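Dual specificity phosphatase 28 (Homo sapiens, PDB 5Y15) is a dual-specificity phosphatase that hydrolyses a synthetic aryl phosphate in vitro but has almost no detectable activity on phosphotyrosine and none on phosphoserine. Local coordinates at residues 120-125 with 132-137; 38-43 with 59-64; 138-143 with 148-153. The protein carries 2 engineered substitutions. One frame throughout, in Å; residues are numbered along the deposited sequence.

Interaction 1 (120-125 with 132-137). Engineered in segment 120-125: S124 (natural residue Cys).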
loop_
_atom_site.group_PDB
_atom_site.type_symbol
_atom_site.label_atom_id
_atom_site.label_comp_id
_atom_site.label_asym_id
_atom_site.label_seq_id
_atom_site.Cartn_x
_atom_site.Cartn_y
_atom_site.Cartn_z
ATOM N N CYS A 120 3.358 -4.169 -10.481
ATOM C CA CYS A 120 2.315 -4.418 -9.506
ATOM C C CYS A 120 1.479 -5.584 -9.971
ATOM O O CYS A 120 1.218 -5.746 -11.166
ATOM C CB CYS A 120 1.367 -3.232 -9.316
ATOM S SG CYS A 120 2.143 -1.693 -8.874
ATOM N N LEU A 121 1.024 -6.364 -8.997
ATOM C CA LEU A 121 0.020 -7.383 -9.223
ATOM C C LEU A 121 -1.195 -6.937 -8.427
ATOM O O LEU A 121 -1.094 -6.710 -7.219
ATOM C CB LEU A 121 0.506 -8.762 -8.762
ATOM C CG LEU A 121 -0.654 -9.696 -8.462
ATOM C CD1 LEU A 121 -1.303 -10.130 -9.773
ATOM C CD2 LEU A 121 -0.260 -10.894 -7.569
ATOM N N VAL A 122 -2.314 -6.745 -9.108
ATOM C CA VAL A 122 -3.594 -6.437 -8.486
ATOM C C VAL A 122 -4.412 -7.710 -8.581
ATOM O O VAL A 122 -4.595 -8.242 -9.682
ATOM C CB VAL A 122 -4.322 -5.286 -9.199
ATOM C CG1 VAL A 122 -5.638 -4.987 -8.540
ATOM C CG2 VAL A 122 -3.463 -4.017 -9.246
ATOM N N TYR A 123 -4.906 -8.214 -7.451
ATOM C CA TYR A 123 -5.664 -9.450 -7.529
ATOM C C TYR A 123 -6.846 -9.450 -6.578
ATOM O O TYR A 123 -6.846 -8.792 -5.536
ATOM C CB TYR A 123 -4.778 -10.661 -7.277
ATOM C CG TYR A 123 -4.335 -10.878 -5.854
ATOM C CD1 TYR A 123 -3.209 -10.243 -5.359
ATOM C CD2 TYR A 123 -5.014 -11.766 -5.023
ATOM C CE1 TYR A 123 -2.788 -10.448 -4.060
ATOM C CE2 TYR A 123 -4.600 -11.989 -3.729
ATOM C CZ TYR A 123 -3.481 -11.327 -3.249
ATOM O OH TYR A 123 -3.051 -11.542 -1.953
ATOM N N SER A 124 -7.860 -10.207 -6.968
ATOM C CA SER A 124 -9.038 -10.436 -6.156
ATOM C C SER A 124 -9.341 -11.918 -6.280
ATOM O O SER A 124 -8.621 -12.656 -6.961
ATOM C CB SER A 124 -10.219 -9.554 -6.588
ATOM O OG SER A 124 -10.601 -9.833 -7.926
ATOM N N LYS A 125 -10.356 -12.385 -5.562
ATOM C CA LYS A 125 -10.636 -13.819 -5.577
ATOM C C LYS A 125 -10.844 -14.324 -7.002
ATOM O O LYS A 125 -10.068 -15.143 -7.509
ATOM C CB LYS A 125 -11.847 -14.127 -4.705
ATOM C CG LYS A 125 -12.121 -15.617 -4.518
ATOM C CD LYS A 125 -13.450 -15.766 -3.797
ATOM C CE LYS A 125 -14.120 -17.076 -4.125
ATOM N NZ LYS A 125 -15.445 -17.089 -3.475
ATOM N N ALA A 132 -10.215 -5.754 -11.149
ATOM C CA ALA A 132 -10.398 -5.085 -12.426
ATOM C C ALA A 132 -10.698 -3.615 -12.210
ATOM O O ALA A 132 -10.227 -2.759 -12.975
ATOM C CB ALA A 132 -11.522 -5.750 -13.221
ATOM N N ALA A 133 -11.487 -3.313 -11.174
ATOM C CA ALA A 133 -11.796 -1.926 -10.853
ATOM C C ALA A 133 -10.539 -1.170 -10.448
ATOM O O ALA A 133 -10.320 -0.044 -10.900
ATOM C CB ALA A 133 -12.838 -1.857 -9.737
ATOM N N VAL A 134 -9.691 -1.779 -9.612
ATOM C CA VAL A 134 -8.465 -1.088 -9.196
ATOM C C VAL A 134 -7.521 -0.885 -10.384
ATOM O O VAL A 134 -6.908 0.183 -10.536
ATOM C CB VAL A 134 -7.778 -1.850 -8.048
ATOM C CG1 VAL A 134 -6.402 -1.264 -7.778
ATOM C CG2 VAL A 134 -8.633 -1.792 -6.772
ATOM N N CYS A 135 -7.378 -1.901 -11.245
ATOM C CA CYS A 135 -6.544 -1.720 -12.441
ATOM C C CYS A 135 -7.071 -0.581 -13.311
ATOM O O CYS A 135 -6.303 0.263 -13.800
ATOM C CB CYS A 135 -6.485 -3.019 -13.247
ATOM S SG CYS A 135 -5.359 -4.197 -12.518
ATOM N N THR A 136 -8.387 -0.535 -13.504
ATOM C CA THR A 136 -8.975 0.528 -14.302
ATOM C C THR A 136 -8.676 1.901 -13.708
ATOM O O THR A 136 -8.212 2.824 -14.411
ATOM C CB THR A 136 -10.475 0.294 -14.382
ATOM O OG1 THR A 136 -10.698 -1.009 -14.916
ATOM C CG2 THR A 136 -11.146 1.321 -15.252
ATOM N N ALA A 137 -8.939 2.058 -12.409
ATOM C CA ALA A 137 -8.678 3.336 -11.755
ATOM C C ALA A 137 -7.201 3.712 -11.847
ATOM O O ALA A 137 -6.854 4.899 -11.963
ATOM C CB ALA A 137 -9.167 3.282 -10.301
#
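V122 drives both methyl branches from the strand into the helix, one against V134 and the other against C135. The backbones come closest at V122 and C135, with 6.8 Å between their CA atoms. V122 CG1, anti to its own backbone N (chi1 180°), runs up to V134, lying 3.8 Å from V134 CB and 3.9 Å from V134 CG1; the two valine chains meet at a slant, branch against branch. CG2, on the amide side of V122, lies instead beside sulfur, 3.8 Å from C135 SG. That sulfur also reaches the base of the valine, with V122 CB only 3.6 Å from C135 SG. Its position follows from the cysteine torsion (chi1 -78°), which sets SG opposite the carbonyl carbon and beside the helix backbone N. V122 thus meets V134 with one methyl and C135 SG with its CB and the other methyl, while M110 of helix 100-115 packs on both valines.

The neighbouring strand residues L121 and Y123 send their CB atoms away from the helix. S124, an engineered residue replacing the natural cysteine inferred to form the phosphocysteine intermediate, is directed toward it without touching. Its OG is hydrogen-bonded to S131 OG and weakly to G127 N, and a phosphate ion, probably from the crystallisation liquor, lies close by. Farther along the helix, T136 OG1 bonds A132 O at 2.7 Å, and T136 N reaches the same oxygen from the opposite face of the carbonyl plane.

Strand, CX5R phosphate-binding loop (its cysteine replaced by S124 here) and helix follow one another as in other protein tyrosine phosphatases. Chemically the join is carbon and sulfur alone, all three touching residues being buried, so it rests on van der Waals fit and exclusion of water.

Interaction 2 (38-43 with 59-64)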
loop_
_atom_site.group_PDB
_atom_site.type_symbol
_atom_site.label_atom_id
_atom_site.label_comp_id
_atom_site.label_asym_id
_atom_site.label_seq_id
_atom_site.Cartn_x
_atom_site.Cartn_y
_atom_site.Cartn_z
ATOM N N PRO A 38 -6.224 -17.565 -17.009
ATOM C CA PRO A 38 -4.927 -17.930 -16.426
ATOM C C PRO A 38 -4.758 -17.355 -15.030
ATOM O O PRO A 38 -5.567 -16.510 -14.636
ATOM C CB PRO A 38 -3.915 -17.302 -17.401
ATOM C CG PRO A 38 -4.687 -17.050 -18.655
ATOM C CD PRO A 38 -6.054 -16.684 -18.176
ATOM N N PRO A 39 -3.723 -17.802 -14.295
ATOM C CA PRO A 39 -3.446 -17.202 -12.982
ATOM C C PRO A 39 -3.344 -15.683 -13.051
ATOM O O PRO A 39 -4.096 -14.994 -12.349
ATOM C CB PRO A 39 -2.110 -17.842 -12.570
ATOM C CG PRO A 39 -1.525 -18.396 -13.844
ATOM C CD PRO A 39 -2.723 -18.829 -14.641
ATOM N N LEU A 40 -2.456 -15.142 -13.891
ATOM C CA LEU A 40 -2.289 -13.698 -13.969
ATOM C C LEU A 40 -2.134 -13.251 -15.420
ATOM O O LEU A 40 -1.705 -14.008 -16.294
ATOM C CB LEU A 40 -1.103 -13.221 -13.120
ATOM C CG LEU A 40 0.326 -13.681 -13.400
ATOM C CD1 LEU A 40 0.884 -12.998 -14.618
ATOM C CD2 LEU A 40 1.178 -13.352 -12.207
ATOM N N VAL A 41 -2.469 -11.986 -15.652
ATOM C CA VAL A 41 -2.522 -11.376 -16.973
ATOM C C VAL A 41 -1.786 -10.043 -16.945
ATOM O O VAL A 41 -1.917 -9.268 -15.989
ATOM C CB VAL A 41 -3.976 -11.144 -17.415
ATOM C CG1 VAL A 41 -3.965 -10.445 -18.725
ATOM C CG2 VAL A 41 -4.720 -12.437 -17.518
ATOM N N ARG A 42 -1.001 -9.777 -17.987
ATOM C CA ARG A 42 -0.471 -8.435 -18.219
ATOM C C ARG A 42 -1.595 -7.543 -18.736
ATOM O O ARG A 42 -2.216 -7.858 -19.758
ATOM C CB ARG A 42 0.675 -8.499 -19.229
ATOM C CG ARG A 42 1.602 -7.297 -19.278
ATOM C CD ARG A 42 2.473 -7.388 -20.532
ATOM N NE ARG A 42 3.542 -6.387 -20.613
ATOM C CZ ARG A 42 3.501 -5.302 -21.389
ATOM N NH1 ARG A 42 2.430 -5.062 -22.142
ATOM N NH2 ARG A 42 4.529 -4.450 -21.410
ATOM N N VAL A 43 -1.916 -6.475 -18.004
ATOM C CA VAL A 43 -2.910 -5.512 -18.491
ATOM C C VAL A 43 -2.243 -4.411 -19.306
ATOM O O VAL A 43 -2.805 -3.910 -20.283
ATOM C CB VAL A 43 -3.690 -4.904 -17.314
ATOM C CG1 VAL A 43 -4.584 -3.771 -17.796
ATOM C CG2 VAL A 43 -4.511 -5.971 -16.589
ATOM N N GLU A 59 6.788 -17.732 -8.533
ATOM C CA GLU A 59 7.883 -17.637 -9.493
ATOM C C GLU A 59 7.505 -16.796 -10.706
ATOM O O GLU A 59 8.368 -16.111 -11.277
ATOM C CB GLU A 59 8.335 -19.043 -9.914
ATOM C CG GLU A 59 9.369 -19.095 -11.077
ATOM C CD GLU A 59 10.773 -18.590 -10.696
ATOM O OE1 GLU A 59 11.013 -17.357 -10.789
ATOM O OE2 GLU A 59 11.628 -19.435 -10.329
ATOM N N GLN A 60 6.237 -16.821 -11.116
ATOM C CA GLN A 60 5.812 -15.875 -12.140
ATOM C C GLN A 60 5.903 -14.456 -11.601
ATOM O O GLN A 60 6.325 -13.540 -12.307
ATOM C CB GLN A 60 4.386 -16.177 -12.603
ATOM C CG GLN A 60 4.044 -17.648 -12.716
ATOM C CD GLN A 60 3.064 -17.940 -13.846
ATOM O OE1 GLN A 60 2.024 -17.289 -13.971
ATOM N NE2 GLN A 60 3.387 -18.940 -14.665
ATOM N N LEU A 61 5.526 -14.261 -10.342
ATOM C CA LEU A 61 5.621 -12.936 -9.749
ATOM C C LEU A 61 7.064 -12.451 -9.698
ATOM O O LEU A 61 7.334 -11.265 -9.928
ATOM C CB LEU A 61 4.984 -12.953 -8.352
ATOM C CG LEU A 61 3.470 -13.215 -8.371
ATOM C CD1 LEU A 61 2.865 -13.262 -6.984
ATOM C CD2 LEU A 61 2.810 -12.155 -9.193
ATOM N N ALA A 62 8.007 -13.332 -9.367
ATOM C CA ALA A 62 9.395 -12.884 -9.325
ATOM C C ALA A 62 9.934 -12.648 -10.726
ATOM O O ALA A 62 10.691 -11.698 -10.948
ATOM C CB ALA A 62 10.286 -13.881 -8.586
ATOM N N ARG A 63 9.530 -13.489 -11.687
ATOM C CA ARG A 63 9.965 -13.321 -13.072
ATOM C C ARG A 63 9.474 -12.003 -13.652
ATOM O O ARG A 63 10.232 -11.305 -14.347
ATOM C CB ARG A 63 9.490 -14.509 -13.917
ATOM C CG ARG A 63 8.087 -14.384 -14.497
ATOM C CD ARG A 63 7.607 -15.615 -15.253
ATOM N NE ARG A 63 8.620 -16.145 -16.156
ATOM C CZ ARG A 63 8.877 -15.650 -17.367
ATOM N NH1 ARG A 63 8.199 -14.608 -17.827
ATOM N NH2 ARG A 63 9.817 -16.198 -18.132
ATOM N N ALA A 64 8.223 -11.633 -13.360
ATOM C CA ALA A 64 7.675 -10.365 -13.808
ATOM C C ALA A 64 8.191 -9.193 -12.989
ATOM O O ALA A 64 7.766 -8.057 -13.226
ATOM C CB ALA A 64 6.151 -10.399 -13.767
#
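L40 and Q60 mark the closest backbone approach, 8.6 Å between CA atoms, where the first residue of strand 40-43 faces helix 59-63; such a gap leaves the contact wholly to side chains. L40 has the largest share. Its CG stands between the backbone N and the carbonyl carbon (chi1 62°), which projects the isobutyl group at the helix. From there L40 CD2 meets L61 CD2 at 3.6 Å, the two leucines crossing at a slant. L61 takes part with its tip, since its CB does not point straight at the strand.

Q60 covers the more exposed side. Its chain, bent at chi2 (-147°), runs past L40 in the opposite sense, and its carbonyl oxygen rests on carbon: Q60 OE1 is 3.7 Å from P39 CG and 4.0 Å from L40 CG. The P39 and Q60 side chains cross at about a right angle. These are van der Waals contacts of an amide oxygen with carbon, and imply little directional hold.

Backbone bonds from P39 to S51 and from V41 to L49 tie the segment to strand 47-50, and F48 of that strand packs on both L40 and A64. V41 and V43, by contrast, pack on helix 147-157. The arrangement is that of an outermost strand in the mixed sheet of the protein tyrosine phosphatase fold, with a short helix covering the face opposite helix 147-157.

Interaction 3 (138-143 with 148-153)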
loop_
_atom_site.group_PDB
_atom_site.type_symbol
_atom_site.label_atom_id
_atom_site.label_comp_id
_atom_site.label_asym_id
_atom_site.label_seq_id
_atom_site.Cartn_x
_atom_site.Cartn_y
_atom_site.Cartn_z
ATOM N N TYR A 138 -6.313 2.728 -11.759
ATOM C CA TYR A 138 -4.897 3.043 -11.854
ATOM C C TYR A 138 -4.570 3.599 -13.234
ATOM O O TYR A 138 -3.833 4.589 -13.360
ATOM C CB TYR A 138 -4.031 1.818 -11.541
ATOM C CG TYR A 138 -2.570 2.087 -11.831
ATOM C CD1 TYR A 138 -1.780 2.778 -10.922
ATOM C CD2 TYR A 138 -2.002 1.722 -13.047
ATOM C CE1 TYR A 138 -0.453 3.054 -11.192
ATOM C CE2 TYR A 138 -0.669 2.018 -13.338
ATOM C CZ TYR A 138 0.091 2.685 -12.413
ATOM O OH TYR A 138 1.408 2.963 -12.698
ATOM N N LEU A 139 -5.116 2.977 -14.282
ATOM C CA LEU A 139 -4.841 3.466 -15.625
ATOM C C LEU A 139 -5.399 4.868 -15.831
ATOM O O LEU A 139 -4.781 5.695 -16.512
ATOM C CB LEU A 139 -5.400 2.499 -16.660
ATOM C CG LEU A 139 -4.713 1.137 -16.626
ATOM C CD1 LEU A 139 -5.404 0.226 -17.617
ATOM C CD2 LEU A 139 -3.238 1.309 -16.989
ATOM N N MET A 140 -6.555 5.165 -15.235
ATOM C CA MET A 140 -7.104 6.507 -15.376
ATOM C C MET A 140 -6.262 7.538 -14.639
ATOM O O MET A 140 -6.028 8.638 -15.152
ATOM C CB MET A 140 -8.525 6.562 -14.822
ATOM C CG MET A 140 -9.616 6.181 -15.783
ATOM S SD MET A 140 -11.186 6.264 -14.891
ATOM C CE MET A 140 -11.061 4.799 -14.035
ATOM N N ARG A 141 -5.834 7.209 -13.420
ATOM C CA ARG A 141 -5.218 8.181 -12.521
ATOM C C ARG A 141 -3.756 8.460 -12.870
ATOM O O ARG A 141 -3.297 9.600 -12.726
ATOM C CB ARG A 141 -5.360 7.698 -11.079
ATOM C CG ARG A 141 -4.572 8.476 -10.045
ATOM C CD ARG A 141 -5.022 9.939 -9.969
ATOM N NE ARG A 141 -4.295 10.661 -8.927
ATOM C CZ ARG A 141 -3.168 11.339 -9.141
ATOM N NH1 ARG A 141 -2.640 11.395 -10.358
ATOM N NH2 ARG A 141 -2.567 11.963 -8.136
ATOM N N HIS A 142 -2.996 7.445 -13.308
ATOM C CA HIS A 142 -1.562 7.625 -13.515
ATOM C C HIS A 142 -1.073 7.354 -14.932
ATOM O O HIS A 142 0.112 7.587 -15.215
ATOM C CB HIS A 142 -0.763 6.770 -12.524
ATOM C CG HIS A 142 -0.839 7.275 -11.121
ATOM N ND1 HIS A 142 -1.490 6.595 -10.112
ATOM C CD2 HIS A 142 -0.367 8.414 -10.562
ATOM C CE1 HIS A 142 -1.396 7.283 -8.986
ATOM N NE2 HIS A 142 -0.719 8.393 -9.234
ATOM N N ARG A 143 -1.935 6.884 -15.826
ATOM C CA ARG A 143 -1.585 6.782 -17.231
ATOM C C ARG A 143 -2.537 7.633 -18.062
ATOM O O ARG A 143 -2.606 7.477 -19.277
ATOM C CB ARG A 143 -1.617 5.326 -17.690
ATOM C CG ARG A 143 -0.868 4.357 -16.783
ATOM C CD ARG A 143 0.589 4.267 -17.106
ATOM N NE ARG A 143 1.288 3.437 -16.129
ATOM C CZ ARG A 143 1.474 2.124 -16.257
ATOM N NH1 ARG A 143 1.020 1.489 -17.334
ATOM N NH2 ARG A 143 2.116 1.444 -15.312
ATOM N N ALA A 148 -13.335 4.832 -20.412
ATOM C CA ALA A 148 -13.617 3.955 -21.551
ATOM C C ALA A 148 -12.389 3.144 -21.953
ATOM O O ALA A 148 -12.456 1.916 -22.094
ATOM C CB ALA A 148 -14.120 4.785 -22.732
ATOM N N LYS A 149 -11.265 3.816 -22.182
ATOM C CA LYS A 149 -10.087 3.108 -22.663
ATOM C C LYS A 149 -9.342 2.374 -21.559
ATOM O O LYS A 149 -8.713 1.341 -21.828
ATOM C CB LYS A 149 -9.149 4.064 -23.402
ATOM C CG LYS A 149 -9.468 4.162 -24.911
ATOM C CD LYS A 149 -10.901 4.619 -25.191
ATOM C CE LYS A 149 -11.252 4.550 -26.673
ATOM N NZ LYS A 149 -12.661 4.986 -26.923
ATOM N N ALA A 150 -9.354 2.896 -20.331
ATOM C CA ALA A 150 -8.751 2.147 -19.239
ATOM C C ALA A 150 -9.461 0.815 -19.081
ATOM O O ALA A 150 -8.826 -0.253 -19.059
ATOM C CB ALA A 150 -8.822 2.944 -17.933
ATOM N N PHE A 151 -10.789 0.848 -19.034
ATOM C CA PHE A 151 -11.470 -0.423 -18.873
ATOM C C PHE A 151 -11.284 -1.285 -20.109
ATOM O O PHE A 151 -11.120 -2.499 -19.985
ATOM C CB PHE A 151 -12.955 -0.249 -18.569
ATOM C CG PHE A 151 -13.635 -1.556 -18.322
ATOM C CD1 PHE A 151 -13.241 -2.343 -17.242
ATOM C CD2 PHE A 151 -14.635 -2.020 -19.161
ATOM C CE1 PHE A 151 -13.830 -3.580 -16.997
ATOM C CE2 PHE A 151 -15.242 -3.247 -18.919
ATOM C CZ PHE A 151 -14.829 -4.038 -17.833
ATOM N N GLN A 152 -11.268 -0.674 -21.311
ATOM C CA GLN A 152 -11.048 -1.463 -22.522
ATOM C C GLN A 152 -9.736 -2.229 -22.446
ATOM O O GLN A 152 -9.672 -3.406 -22.812
ATOM C CB GLN A 152 -11.065 -0.567 -23.769
ATOM C CG GLN A 152 -10.892 -1.352 -25.060
ATOM C CD GLN A 152 -10.141 -0.560 -26.138
ATOM O OE1 GLN A 152 -10.737 -0.083 -27.110
ATOM N NE2 GLN A 152 -8.827 -0.419 -25.965
ATOM N N MET A 153 -8.681 -1.593 -21.942
ATOM C CA MET A 153 -7.441 -2.331 -21.740
ATOM C C MET A 153 -7.624 -3.470 -20.741
ATOM O O MET A 153 -7.156 -4.594 -20.972
ATOM C CB MET A 153 -6.340 -1.400 -21.258
ATOM C CG MET A 153 -5.834 -0.437 -22.303
ATOM S SD MET A 153 -4.361 0.232 -21.564
ATOM C CE MET A 153 -3.262 -1.156 -21.813
#
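L139 and A150 bring the backbones to 5.5 Å between CA atoms, with the axes of helices 138-142 and 148-153 approaching to 8.9 Å and running at 136°, about midway between perpendicular and antiparallel. The small A150 methyl permits this proximity: A150 CB lies 3.7 Å from L139 CB and 4.0 Å from M140 CG, so two successive residues of the first helix flank it. L139 then extends along the second helix, where its CD1 meets M153 SD at 4.1 Å. The leucine and methionine chains cross at about a right angle, the methionine setting out with CG opposite its carbonyl carbon (chi1 -71°). L139 CD1 also rests near the backbone, 3.7 Å from A150 O.

Beside the interface, within the first segment, the guanidinium of R143 presents a face to the edge of the Y138 ring near CE2. The bond from R143 NH2 to Y138 OH, 3.1 Å long, is weak; firmer partners are P45 O for R143 NH2 and E111 OE1 for Y138 OH.

L145, in the intervening loop, packs on L139, A150 and M153, while L171 and L178 of helix 165-179 touch M140. The arrangement is one of two consecutive helices joined by a short loop and packed at a steep angle through a small alanine, part of the helical layer on one face of the phosphatase sheet.

Helix 130-142 serves both interaction 1 and interaction 3, whose centres lie 11 Å apart: its first turns pack on the central strand, its last on helix 147-157. The two contacts meet where T136 O lies 3.6 Å from A150 CB. Interaction 2 works on the other face of the sheet, and L121 CD2 to L61 CD2, 3.7 Å, connects it through the strand to interaction 1. Strand 40-44 reaches interaction 3 as well, with V43 CG1 4.1 Å from L139 CD1. Interaction 1 holds S124, engineered at the position of the inferred phosphocysteine; the nearest side-chain atoms of L40 and S124 are about 11 Å apart, and interaction 3 lies away from the site.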